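Side-chain contacts in acid phosphatase (PDB 2I33), which probably hydrolyses phosphate monoesters at acidic pH as a magnesium-dependent class C acid phosphatase of the HAD superfamily: residues G31-L36 against E101-S106; Q39-G44 against E68-N73; L46-A51 against I107-Y112; K111-E114 against D119-Y122; A205-G208 against I212-P215. All blocks are in the same frame, centred on the assembly; numbering follows the deposited sequence. Where two conformers were deposited one is given.

In the fold
Helix 31-54 runs through the first three contacts, using successive parts of its length. Contact 2 joins it to the loop after the first strand of the parallel sheet and is nested, along the chain, inside the loop closed by contact 1; their centres are about 6 Å apart, and strands 71-72 and 101-102 pair between them. Contact 3 brings in helix 106-115, which contact 4, centred about 8 Å from contact 3, ties to strand 119-125. Contact 5 comes last in the chain, at edge strand 211-213 of the parallel sheet, which also holds strand 119-125. The helix thus runs from beside the magnesium-site loop to helix 106-115 on the face of the sheet, while contacts 1, 2, 3 and 5 also border the second subunit.

Contact 1: residues G31-L36 against E101-S106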
# COMPACT_ATOMS: atom_id res chain seq x y z
N GLY A 31 -9.77 5.73 0.86
CA GLY A 31 -9.90 5.08 2.17
C GLY A 31 -8.95 3.90 2.30
O GLY A 31 -8.51 3.56 3.39
N GLU A 32 -8.71 3.19 1.19
CA GLU A 32 -7.78 2.06 1.16
C GLU A 32 -6.42 2.46 1.67
O GLU A 32 -5.78 1.71 2.43
CB GLU A 32 -7.64 1.53 -0.26
CG GLU A 32 -8.82 0.74 -0.76
CD GLU A 32 -10.02 1.56 -1.25
OE1 GLU A 32 -9.99 2.81 -1.19
OE2 GLU A 32 -10.98 0.90 -1.66
N MET A 33 -5.98 3.64 1.27
CA MET A 33 -4.70 4.16 1.75
C MET A 33 -4.76 4.27 3.27
O MET A 33 -3.91 3.81 3.97
CB MET A 33 -4.40 5.51 1.14
CG MET A 33 -3.20 6.21 1.70
SD MET A 33 -3.65 7.16 3.16
CE MET A 33 -2.26 8.29 3.29
N LYS A 34 -5.82 4.89 3.77
CA LYS A 34 -5.95 5.06 5.23
C LYS A 34 -5.95 3.71 5.92
O LYS A 34 -5.30 3.55 6.95
CB LYS A 34 -7.18 5.86 5.58
CG LYS A 34 -7.17 7.25 4.95
CD LYS A 34 -8.47 7.97 5.23
CE LYS A 34 -8.46 9.46 4.85
NZ LYS A 34 -7.67 9.84 3.67
N ALA A 35 -6.66 2.75 5.35
CA ALA A 35 -6.75 1.41 5.93
C ALA A 35 -5.39 0.73 5.99
O ALA A 35 -5.08 -0.00 6.94
CB ALA A 35 -7.70 0.58 5.14
N LEU A 36 -4.57 0.96 4.96
CA LEU A 36 -3.24 0.41 4.95
C LEU A 36 -2.38 1.03 6.05
O LEU A 36 -1.55 0.35 6.64
CB LEU A 36 -2.56 0.62 3.61
CG LEU A 36 -3.08 -0.37 2.58
CD1 LEU A 36 -3.05 0.21 1.16
CD2 LEU A 36 -2.33 -1.64 2.62
N GLU A 101 -0.20 16.94 8.05
CA GLU A 101 -1.00 16.17 8.97
C GLU A 101 -0.36 14.83 9.31
O GLU A 101 0.35 14.24 8.50
CB GLU A 101 -2.35 15.88 8.32
CG GLU A 101 -3.18 17.08 8.07
CD GLU A 101 -4.57 16.67 7.60
OE1 GLU A 101 -4.67 16.08 6.50
OE2 GLU A 101 -5.54 16.90 8.36
N ALA A 102 -0.67 14.31 10.50
CA ALA A 102 -0.25 12.96 10.87
C ALA A 102 -1.05 11.95 10.08
O ALA A 102 -2.25 12.11 9.84
CB ALA A 102 -0.44 12.70 12.34
N LEU A 103 -0.38 10.88 9.70
CA LEU A 103 -0.98 9.81 8.94
C LEU A 103 -1.81 8.91 9.85
O LEU A 103 -1.59 8.84 11.07
CB LEU A 103 0.10 9.07 8.16
CG LEU A 103 0.62 9.84 6.95
CD1 LEU A 103 2.02 9.44 6.48
CD2 LEU A 103 -0.37 9.74 5.82
N PRO A 104 -2.76 8.22 9.27
CA PRO A 104 -3.70 7.43 10.08
C PRO A 104 -3.04 6.43 11.00
O PRO A 104 -2.18 5.68 10.57
CB PRO A 104 -4.55 6.72 9.02
CG PRO A 104 -4.50 7.69 7.86
CD PRO A 104 -3.07 8.13 7.83
N GLY A 105 -3.41 6.48 12.29
CA GLY A 105 -2.94 5.52 13.27
C GLY A 105 -1.61 5.89 13.89
O GLY A 105 -1.21 5.36 14.93
N SER A 106 -0.91 6.83 13.27
CA SER A 106 0.46 7.05 13.71
C SER A 106 0.55 7.61 15.13
O SER A 106 1.29 7.11 15.98
CB SER A 106 1.18 7.98 12.73
OG SER A 106 0.58 9.25 12.64
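M33 and L103 meet at the buried end of this contact, methyl against methyl. The thioether chain leaves helix 31-54 with CG anti to the backbone N (chi1 173°), bends at its second torsion, and crosses the leucine at about a right angle. M33 CE ends 3.5 Å from L103 CD2, tighter than usual for two carbons. A long, flexible, apolar residue suits this place, because it can thread from the helix to the inner side of the loop; Y27 of the preceding helix packs on both partners. The loop itself follows strand 101-102, which pairs antiparallel with strand 71-72. That pair is consistent with the flap of HAD enzymes, the small hairpin behind the first core strand, with a helical insertion between its arms; the L103 side chain is about 8 Å from the bound magnesium. On the outer side the packing is looser and partly open to solvent. There P104 faces the helix, its CG 4.0 Å from K34 CB, while P104 CB lies 3.9 Å from K34 O. The rigid, puckered proline ring sets its CG against the first methylenes of the lysine, whose far end leads away from the loop, so the amine is not drawn into the apolar patch. Beyond the proline the chain turns into helix 106-115. G105, at the N-cap position, has the positive phi of 86° that glycine adopts readily, and L103 O accepts two bonds from S106, one from OG at 2.7 Å and one from the backbone N at 3.1 Å.

Contact 2: residues Q39-G44 against E68-N73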
# COMPACT_ATOMS: atom_id res chain seq x y z
N GLN A 39 -3.60 -0.58 9.18
CA GLN A 39 -3.16 -1.96 9.22
C GLN A 39 -1.70 -2.02 9.66
O GLN A 39 -1.31 -2.84 10.49
CB GLN A 39 -3.24 -2.59 7.84
CG GLN A 39 -2.68 -3.99 7.75
CD GLN A 39 -3.22 -4.73 6.54
OE1 GLN A 39 -4.36 -5.22 6.56
NE2 GLN A 39 -2.45 -4.72 5.42
N GLY A 40 -0.90 -1.13 9.10
CA GLY A 40 0.52 -1.08 9.44
C GLY A 40 0.70 -0.76 10.93
O GLY A 40 1.42 -1.45 11.66
N TYR A 41 0.03 0.27 11.40
CA TYR A 41 0.17 0.66 12.80
C TYR A 41 -0.45 -0.35 13.75
O TYR A 41 0.09 -0.58 14.86
CB TYR A 41 -0.28 2.10 13.04
CG TYR A 41 0.75 3.10 12.55
CD1 TYR A 41 2.02 3.17 13.13
CD2 TYR A 41 0.47 3.94 11.46
CE1 TYR A 41 2.94 4.06 12.67
CE2 TYR A 41 1.41 4.85 11.00
CZ TYR A 41 2.65 4.88 11.60
OH TYR A 41 3.62 5.76 11.17
N ASN A 42 -1.54 -0.99 13.35
CA ASN A 42 -2.09 -2.04 14.19
C ASN A 42 -1.12 -3.21 14.33
O ASN A 42 -0.95 -3.78 15.41
CB ASN A 42 -3.41 -2.55 13.65
CG ASN A 42 -4.52 -1.54 13.79
OD1 ASN A 42 -4.44 -0.59 14.58
ND2 ASN A 42 -5.57 -1.75 13.02
N THR A 43 -0.53 -3.59 13.20
CA THR A 43 0.37 -4.70 13.17
C THR A 43 1.60 -4.31 13.98
O THR A 43 2.13 -5.10 14.76
CB THR A 43 0.73 -5.06 11.74
OG1 THR A 43 -0.49 -5.40 11.05
CG2 THR A 43 1.70 -6.21 11.69
N GLY A 44 2.06 -3.08 13.81
CA GLY A 44 3.19 -2.61 14.58
C GLY A 44 2.92 -2.68 16.09
O GLY A 44 3.79 -3.07 16.89
N GLU A 68 5.56 10.47 4.68
CA GLU A 68 4.76 9.36 4.17
C GLU A 68 4.78 8.12 5.09
O GLU A 68 4.36 7.03 4.69
CB GLU A 68 5.11 9.03 2.74
CG GLU A 68 4.46 10.00 1.72
CD GLU A 68 4.60 11.47 2.04
OE1 GLU A 68 5.67 12.05 1.78
OE2 GLU A 68 3.58 12.04 2.52
N THR A 69 5.19 8.32 6.34
CA THR A 69 5.07 7.31 7.35
C THR A 69 4.32 7.87 8.55
O THR A 69 3.32 7.28 8.98
CB THR A 69 6.47 6.81 7.77
OG1 THR A 69 7.08 6.20 6.63
CG2 THR A 69 6.34 5.85 8.88
N VAL A 70 4.76 9.03 9.06
CA VAL A 70 4.11 9.76 10.14
C VAL A 70 3.44 11.03 9.59
O VAL A 70 2.33 11.34 9.96
CB VAL A 70 5.08 10.14 11.26
CG1 VAL A 70 4.41 10.95 12.31
CG2 VAL A 70 5.72 8.87 11.86
N LEU A 71 4.15 11.76 8.75
CA LEU A 71 3.64 13.03 8.21
C LEU A 71 3.26 12.92 6.75
O LEU A 71 3.99 12.38 5.93
CB LEU A 71 4.73 14.12 8.36
CG LEU A 71 5.12 14.48 9.80
CD1 LEU A 71 6.29 15.47 9.82
CD2 LEU A 71 3.97 14.97 10.62
N ASP A 72 2.10 13.49 6.45
CA ASP A 72 1.51 13.46 5.13
C ASP A 72 1.92 14.69 4.31
O ASP A 72 1.47 15.79 4.58
CB ASP A 72 0.01 13.41 5.29
CG ASP A 72 -0.72 13.26 3.98
OD1 ASP A 72 -0.10 13.42 2.90
OD2 ASP A 72 -1.93 12.98 4.06
N ASN A 73 2.76 14.47 3.31
CA ASN A 73 3.21 15.58 2.44
C ASN A 73 2.50 15.60 1.12
O ASN A 73 2.92 16.31 0.18
CB ASN A 73 4.70 15.46 2.21
CG ASN A 73 5.42 15.46 3.47
OD1 ASN A 73 5.52 16.48 4.15
ND2 ASN A 73 5.91 14.30 3.84
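Y41 reaches from helix 31-54 to T69 in the loop after the first core strand, the loop carrying the DxDxT signature of HAD phosphatases. D65 and D67 of that signature bind the magnesium together with D180, and the T69 side chain is about 4 Å from the metal. One hydrogen bond crosses the contact: Y41 OH donates to T69 O at 2.7 Å. The acceptor lies at the ring edge, in the plane of the ring, but the hydroxyl stands above the carbonyl plane, 60° out of it, and so is not on a lone pair. Tyrosine suits the position by its length, which carries a donor from the helix to a buried carbonyl, and its ring also meets those of F178 and F214. Van der Waals contacts come next: the methyls T69 CG2 and V70 CG2 approach the hydroxyl oxygen Y41 OH, at 3.6 and 3.8 Å. T69 uses its two branches separately: with chi1 at -63° the methyl is anti to the backbone N and touches the tyrosine, while OG1 bonds to D65. Further polar bonds hold each segment in shape. In the loop, E68 OE2 accepts N73 N at 2.7 Å through its syn lone pair, and E68 OE1 takes N73 ND2 at 3.1 Å besides Y219. N73 ND2 also bonds to D67 OD1, consistent with a second-shell place next to the metal site. In the helix, T43 OG1 and T43 N reach Q39 O from opposite faces of its carbonyl plane, the hydroxyl at 2.7 Å.

Contact 3: residues L46-A51 against I107-Y112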
# COMPACT_ATOMS: atom_id res chain seq x y z
N LEU A 46 0.88 -4.74 17.71
CA LEU A 46 0.88 -6.15 18.06
C LEU A 46 2.30 -6.64 18.19
O LEU A 46 2.65 -7.31 19.15
CB LEU A 46 0.19 -6.93 16.96
CG LEU A 46 0.15 -8.45 17.11
CD1 LEU A 46 -0.91 -8.83 18.08
CD2 LEU A 46 -0.15 -9.05 15.73
N LYS A 47 3.13 -6.29 17.22
CA LYS A 47 4.50 -6.74 17.24
C LYS A 47 5.31 -6.05 18.33
O LYS A 47 6.22 -6.64 18.89
CB LYS A 47 5.11 -6.55 15.87
CG LYS A 47 4.45 -7.43 14.80
CD LYS A 47 4.71 -8.90 15.02
CE LYS A 47 4.05 -9.79 13.97
NZ LYS A 47 4.24 -11.22 14.29
N LEU A 48 4.96 -4.81 18.65
CA LEU A 48 5.61 -4.12 19.77
C LEU A 48 5.34 -4.88 21.06
O LEU A 48 6.24 -5.20 21.81
CB LEU A 48 5.13 -2.69 19.89
CG LEU A 48 5.77 -1.91 21.03
CD1 LEU A 48 7.29 -1.85 20.88
CD2 LEU A 48 5.19 -0.50 21.15
N ASP A 49 4.08 -5.20 21.32
CA ASP A 49 3.76 -5.96 22.52
C ASP A 49 4.49 -7.30 22.60
O ASP A 49 4.96 -7.69 23.65
CB ASP A 49 2.27 -6.22 22.57
CG ASP A 49 1.47 -4.99 22.93
OD1 ASP A 49 2.04 -4.01 23.46
OD2 ASP A 49 0.24 -5.04 22.73
N ALA A 50 4.55 -7.98 21.45
CA ALA A 50 5.22 -9.27 21.36
C ALA A 50 6.69 -9.12 21.72
O ALA A 50 7.24 -9.95 22.44
CB ALA A 50 5.11 -9.81 19.95
N ALA A 51 7.30 -8.07 21.18
CA ALA A 51 8.71 -7.81 21.41
C ALA A 51 8.99 -7.49 22.86
O ALA A 51 9.98 -7.95 23.42
CB ALA A 51 9.17 -6.68 20.56
N ILE A 107 -0.21 8.67 15.40
CA ILE A 107 -0.11 9.35 16.68
C ILE A 107 -0.54 8.43 17.82
O ILE A 107 0.15 8.33 18.83
CB ILE A 107 -0.89 10.68 16.70
CG1 ILE A 107 -0.34 11.63 15.62
CG2 ILE A 107 -0.83 11.31 18.08
CD1 ILE A 107 1.11 11.92 15.75
N ASP A 108 -1.63 7.69 17.64
CA ASP A 108 -2.07 6.81 18.72
C ASP A 108 -1.05 5.72 18.98
O ASP A 108 -0.80 5.36 20.12
CB ASP A 108 -3.43 6.21 18.44
CG ASP A 108 -4.56 7.20 18.61
OD1 ASP A 108 -4.37 8.25 19.28
OD2 ASP A 108 -5.66 6.90 18.10
N PHE A 109 -0.44 5.22 17.90
CA PHE A 109 0.56 4.19 18.06
C PHE A 109 1.77 4.75 18.78
O PHE A 109 2.35 4.14 19.69
CB PHE A 109 0.98 3.57 16.73
CG PHE A 109 2.21 2.75 16.83
CD1 PHE A 109 2.20 1.51 17.46
CD2 PHE A 109 3.42 3.24 16.36
CE1 PHE A 109 3.36 0.79 17.60
CE2 PHE A 109 4.60 2.52 16.53
CZ PHE A 109 4.57 1.30 17.14
N LEU A 110 2.16 5.96 18.39
CA LEU A 110 3.31 6.55 19.02
C LEU A 110 3.05 6.87 20.51
O LEU A 110 3.92 6.67 21.35
CB LEU A 110 3.74 7.82 18.30
CG LEU A 110 4.23 7.58 16.87
CD1 LEU A 110 4.34 8.89 16.14
CD2 LEU A 110 5.55 6.85 16.89
N LYS A 111 1.86 7.37 20.84
CA LYS A 111 1.51 7.60 22.21
C LYS A 111 1.46 6.30 23.00
O LYS A 111 1.84 6.28 24.17
CB LYS A 111 0.18 8.34 22.33
CG LYS A 111 0.22 9.76 21.78
CD LYS A 111 1.18 10.67 22.49
CE LYS A 111 0.66 11.14 23.83
NZ LYS A 111 1.72 11.90 24.54
N TYR A 112 1.01 5.21 22.37
CA TYR A 112 1.03 3.90 23.02
C TYR A 112 2.45 3.45 23.33
O TYR A 112 2.79 3.05 24.44
CB TYR A 112 0.38 2.86 22.15
CG TYR A 112 0.40 1.48 22.77
CD1 TYR A 112 -0.51 1.13 23.75
CD2 TYR A 112 1.33 0.53 22.35
CE1 TYR A 112 -0.48 -0.14 24.32
CE2 TYR A 112 1.35 -0.73 22.92
CZ TYR A 112 0.44 -1.06 23.88
OH TYR A 112 0.44 -2.33 24.46
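Helices 46-51 and 107-112 run almost parallel, 12° apart in direction, with their axes 11.8 Å from each other at closest, and the nearest alpha carbons are those of L48 and Y112. Both belong to longer helices lying on one face of the parallel sheet of the HAD core: L48 and F109 each also touch I62 on strand 59-64, and L48 reaches V175 and L176 on strand 172-179. With the backbones this far apart, large side chains are needed to bridge the gap. L48 points toward the other helix and inserts a single methyl, CD2, which lies 4.2 Å from F109 CE1 and 4.2 Å from Y112 CD2. Against the tyrosine this methyl sits at the ring edge, the two side chains sliding past each other in opposite directions; against F109 its approach is oblique. A branched leucine suits the place because one methyl can serve both rings while the side chain also touches residues of the sheet. The outer part of the contact is polar. Y112 extends with CG anti to its backbone N (chi1 179°), which sends the ring across to the first helix and brings its hydroxyl to D49. There K116 packs beside the aspartate, a positive neighbour that would tend to stabilise the carboxylate. The carboxylate and ring planes are 65° apart, and the side chains cross at about a right angle. The hydroxyl donates a short hydrogen bond, Y112 OH to D49 OD1 at 2.5 Å, entering on the oxygen's syn lone pair.

Contact 4: residues K111-E114 against D119-Y122; sequences KYTE and DIYY
The shortest polar bond is the salt bridge of K111 NZ to E114 OE1, 2.9 Å, between residues three apart on helix 106-115, with the amine nearly in line with the C-O bond; the backbone N of E114 lies 4.4 Å from I120 CD1. The glutamate is extended through its first two torsions (chi1 180°), whereas the lysine curls back on itself to reach it, and the pair lies on the outer side of the helix. The inner side is apolar. T113 faces strand 119-125 and sets its methyl against the isoleucine, with T113 CG2 3.8 Å from I120 CG1 and 4.2 Å from I120 CD1; the two side chains cross at a slant. Threonine fits here because its branches divide the work: CG2 serves the hydrophobic side, while OG1 turns back along its own helix and bonds to the carbonyl O of F109. I120 is likewise branched. Its CG1 arm points to the helix, and its CG2 methyl sits 3.5 Å above one face of the Y122 ring, offset toward the rim. Strand 59-64 completes the packing through I62, which touches both T113 and I120. By chain order, helix 106-115 is the last part of the crossover between parallel neighbours 59-64 and 119-125, which carries a long insertion. Chemically, the contact rests on methyl and methylene packing: no hydrogen bond crosses it, and the buried hydroxyl of T113 needs none there because F109 O already takes its bond.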
# COMPACT_ATOMS: atom_id res chain seq x y z
N LYS A 111 1.86 7.37 20.84
CA LYS A 111 1.51 7.60 22.21
C LYS A 111 1.46 6.30 23.00
O LYS A 111 1.84 6.28 24.17
CB LYS A 111 0.18 8.34 22.33
CG LYS A 111 0.22 9.76 21.78
CD LYS A 111 1.18 10.67 22.49
CE LYS A 111 0.66 11.14 23.83
NZ LYS A 111 1.72 11.90 24.54
N TYR A 112 1.01 5.21 22.37
CA TYR A 112 1.03 3.90 23.02
C TYR A 112 2.45 3.45 23.33
O TYR A 112 2.79 3.05 24.44
CB TYR A 112 0.38 2.86 22.15
CG TYR A 112 0.40 1.48 22.77
CD1 TYR A 112 -0.51 1.13 23.75
CD2 TYR A 112 1.33 0.53 22.35
CE1 TYR A 112 -0.48 -0.14 24.32
CE2 TYR A 112 1.35 -0.73 22.92
CZ TYR A 112 0.44 -1.06 23.88
OH TYR A 112 0.44 -2.33 24.46
N THR A 113 3.29 3.56 22.32
CA THR A 113 4.69 3.25 22.43
C THR A 113 5.32 4.02 23.59
O THR A 113 6.00 3.43 24.44
CB THR A 113 5.39 3.54 21.10
OG1 THR A 113 4.82 2.71 20.08
CG2 THR A 113 6.85 3.25 21.22
N GLU A 114 5.06 5.32 23.64
CA GLU A 114 5.55 6.17 24.73
C GLU A 114 5.03 5.70 26.11
O GLU A 114 5.76 5.74 27.13
CB GLU A 114 5.14 7.61 24.50
CG GLU A 114 5.62 8.55 25.59
CD GLU A 114 5.28 9.99 25.31
OE1 GLU A 114 4.12 10.27 24.94
OE2 GLU A 114 6.20 10.83 25.45
N ASP A 119 11.43 4.06 23.70
CA ASP A 119 11.94 5.22 22.99
C ASP A 119 11.60 5.19 21.50
O ASP A 119 11.59 4.14 20.86
CB ASP A 119 13.46 5.35 23.16
CG ASP A 119 13.86 5.93 24.52
OD1 ASP A 119 13.08 6.77 25.03
OD2 ASP A 119 14.95 5.57 25.04
N ILE A 120 11.31 6.37 20.97
CA ILE A 120 10.98 6.54 19.57
C ILE A 120 12.08 7.34 18.90
O ILE A 120 12.50 8.38 19.41
CB ILE A 120 9.67 7.32 19.44
CG1 ILE A 120 8.55 6.51 20.12
CG2 ILE A 120 9.36 7.66 17.99
CD1 ILE A 120 7.33 7.33 20.44
N TYR A 121 12.56 6.85 17.76
CA TYR A 121 13.49 7.61 16.92
C TYR A 121 12.89 7.83 15.57
O TYR A 121 12.48 6.90 14.90
CB TYR A 121 14.83 6.93 16.81
CG TYR A 121 15.41 6.96 18.19
CD1 TYR A 121 16.05 8.09 18.65
CD2 TYR A 121 15.20 5.90 19.07
CE1 TYR A 121 16.52 8.15 19.96
CE2 TYR A 121 15.66 5.94 20.34
CZ TYR A 121 16.32 7.05 20.79
OH TYR A 121 16.78 7.06 22.09
N TYR A 122 12.78 9.10 15.22
CA TYR A 122 12.31 9.50 13.90
C TYR A 122 13.55 9.70 13.04
O TYR A 122 14.21 10.72 13.14
CB TYR A 122 11.51 10.80 13.96
CG TYR A 122 10.36 10.79 14.94
CD1 TYR A 122 9.17 10.20 14.62
CD2 TYR A 122 10.49 11.37 16.21
CE1 TYR A 122 8.11 10.20 15.50
CE2 TYR A 122 9.44 11.36 17.09
CZ TYR A 122 8.25 10.77 16.73
OH TYR A 122 7.20 10.77 17.61

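Contact 5: residues A205-G208 against I212-P215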
# COMPACT_ATOMS: atom_id res chain seq x y z
N ALA A 205 9.81 -12.72 5.09
CA ALA A 205 9.31 -12.97 6.46
C ALA A 205 9.37 -11.75 7.39
O ALA A 205 8.69 -11.72 8.43
CB ALA A 205 10.04 -14.12 7.08
N GLN A 206 10.18 -10.75 7.03
CA GLN A 206 10.38 -9.60 7.92
C GLN A 206 9.24 -8.60 7.83
O GLN A 206 9.03 -7.81 8.74
CB GLN A 206 11.70 -8.91 7.62
CG GLN A 206 12.91 -9.82 7.65
CD GLN A 206 13.11 -10.50 9.00
OE1 GLN A 206 12.80 -9.93 10.04
NE2 GLN A 206 13.65 -11.71 8.99
N PHE A 207 8.50 -8.61 6.73
CA PHE A 207 7.51 -7.60 6.53
C PHE A 207 6.28 -7.92 7.32
O PHE A 207 5.76 -9.02 7.24
CB PHE A 207 7.23 -7.36 5.05
CG PHE A 207 8.43 -6.85 4.34
CD1 PHE A 207 8.85 -5.53 4.50
CD2 PHE A 207 9.19 -7.70 3.56
CE1 PHE A 207 10.01 -5.10 3.87
CE2 PHE A 207 10.32 -7.25 2.92
CZ PHE A 207 10.70 -5.95 3.08
N GLY A 208 5.87 -6.96 8.14
CA GLY A 208 4.85 -7.20 9.11
C GLY A 208 5.35 -7.80 10.40
O GLY A 208 4.57 -8.05 11.29
N ILE A 212 7.71 -2.67 9.15
CA ILE A 212 6.34 -2.33 8.94
C ILE A 212 6.32 -1.32 7.81
O ILE A 212 6.85 -0.21 7.93
CB ILE A 212 5.68 -1.75 10.20
CG1 ILE A 212 5.96 -2.68 11.39
CG2 ILE A 212 4.19 -1.53 9.92
CD1 ILE A 212 5.40 -4.07 11.26
N ILE A 213 5.74 -1.73 6.70
CA ILE A 213 5.76 -0.93 5.48
C ILE A 213 4.42 -0.28 5.22
O ILE A 213 3.38 -0.86 5.52
CB ILE A 213 6.23 -1.77 4.27
CG1 ILE A 213 6.38 -0.89 3.03
CG2 ILE A 213 5.37 -3.00 4.08
CD1 ILE A 213 7.39 -1.36 2.11
N PHE A 214 4.50 0.95 4.68
CA PHE A 214 3.37 1.78 4.29
C PHE A 214 3.41 2.09 2.79
O PHE A 214 4.47 2.17 2.19
CB PHE A 214 3.36 3.05 5.10
CG PHE A 214 3.18 2.79 6.56
CD1 PHE A 214 1.94 2.51 7.05
CD2 PHE A 214 4.24 2.78 7.42
CE1 PHE A 214 1.73 2.20 8.39
CE2 PHE A 214 4.04 2.51 8.76
CZ PHE A 214 2.78 2.21 9.24
N PRO A 215 2.23 2.28 2.21
CA PRO A 215 2.18 2.49 0.74
C PRO A 215 2.43 3.91 0.28
O PRO A 215 1.70 4.83 0.65
CB PRO A 215 0.75 2.08 0.41
CG PRO A 215 -0.02 2.56 1.65
CD PRO A 215 0.88 2.15 2.79
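I212 meets G208 although its CB points away from that residue. The bend of the chain at chi1 -50° and chi2 -62° brings the terminal methyl round, and I212 CD1 comes to lie 3.8 Å from both the CA and the C of G208. Glycine is at home here: phi is 84°, and a CB at these backbone angles would crowd the carbonyl O of F207. The CA atoms of G208 and I212 are 5.1 Å apart, which shows how sharply the chain reverses before the strand. The next residue, I213, points toward the loop and sets its CG2 branch 4.3 Å from F207 CD1, meeting the ring at a slant. The phenyl group packs with F185 and F188, and F185 also touches I213. Backbone carbonyls here serve the dimer, since F207 O accepts from N42 ND2 of the second subunit, and I213 O from Q39 NE2 of the second subunit. F214 then turns to the core of its own subunit, stacking on Y37 and touching T69, so the strand's end adjoins the magnesium-site loop. P215 finishes the segment against L36 of its own chain, and it also packs on L36 of the second subunit. The whole arrangement is the entry to an edge strand: 211-213 lies beside 172-179 at the outside of the five-stranded parallel sheet, in the order 3-2-1-4-5 of the Rossmann-like HAD fold.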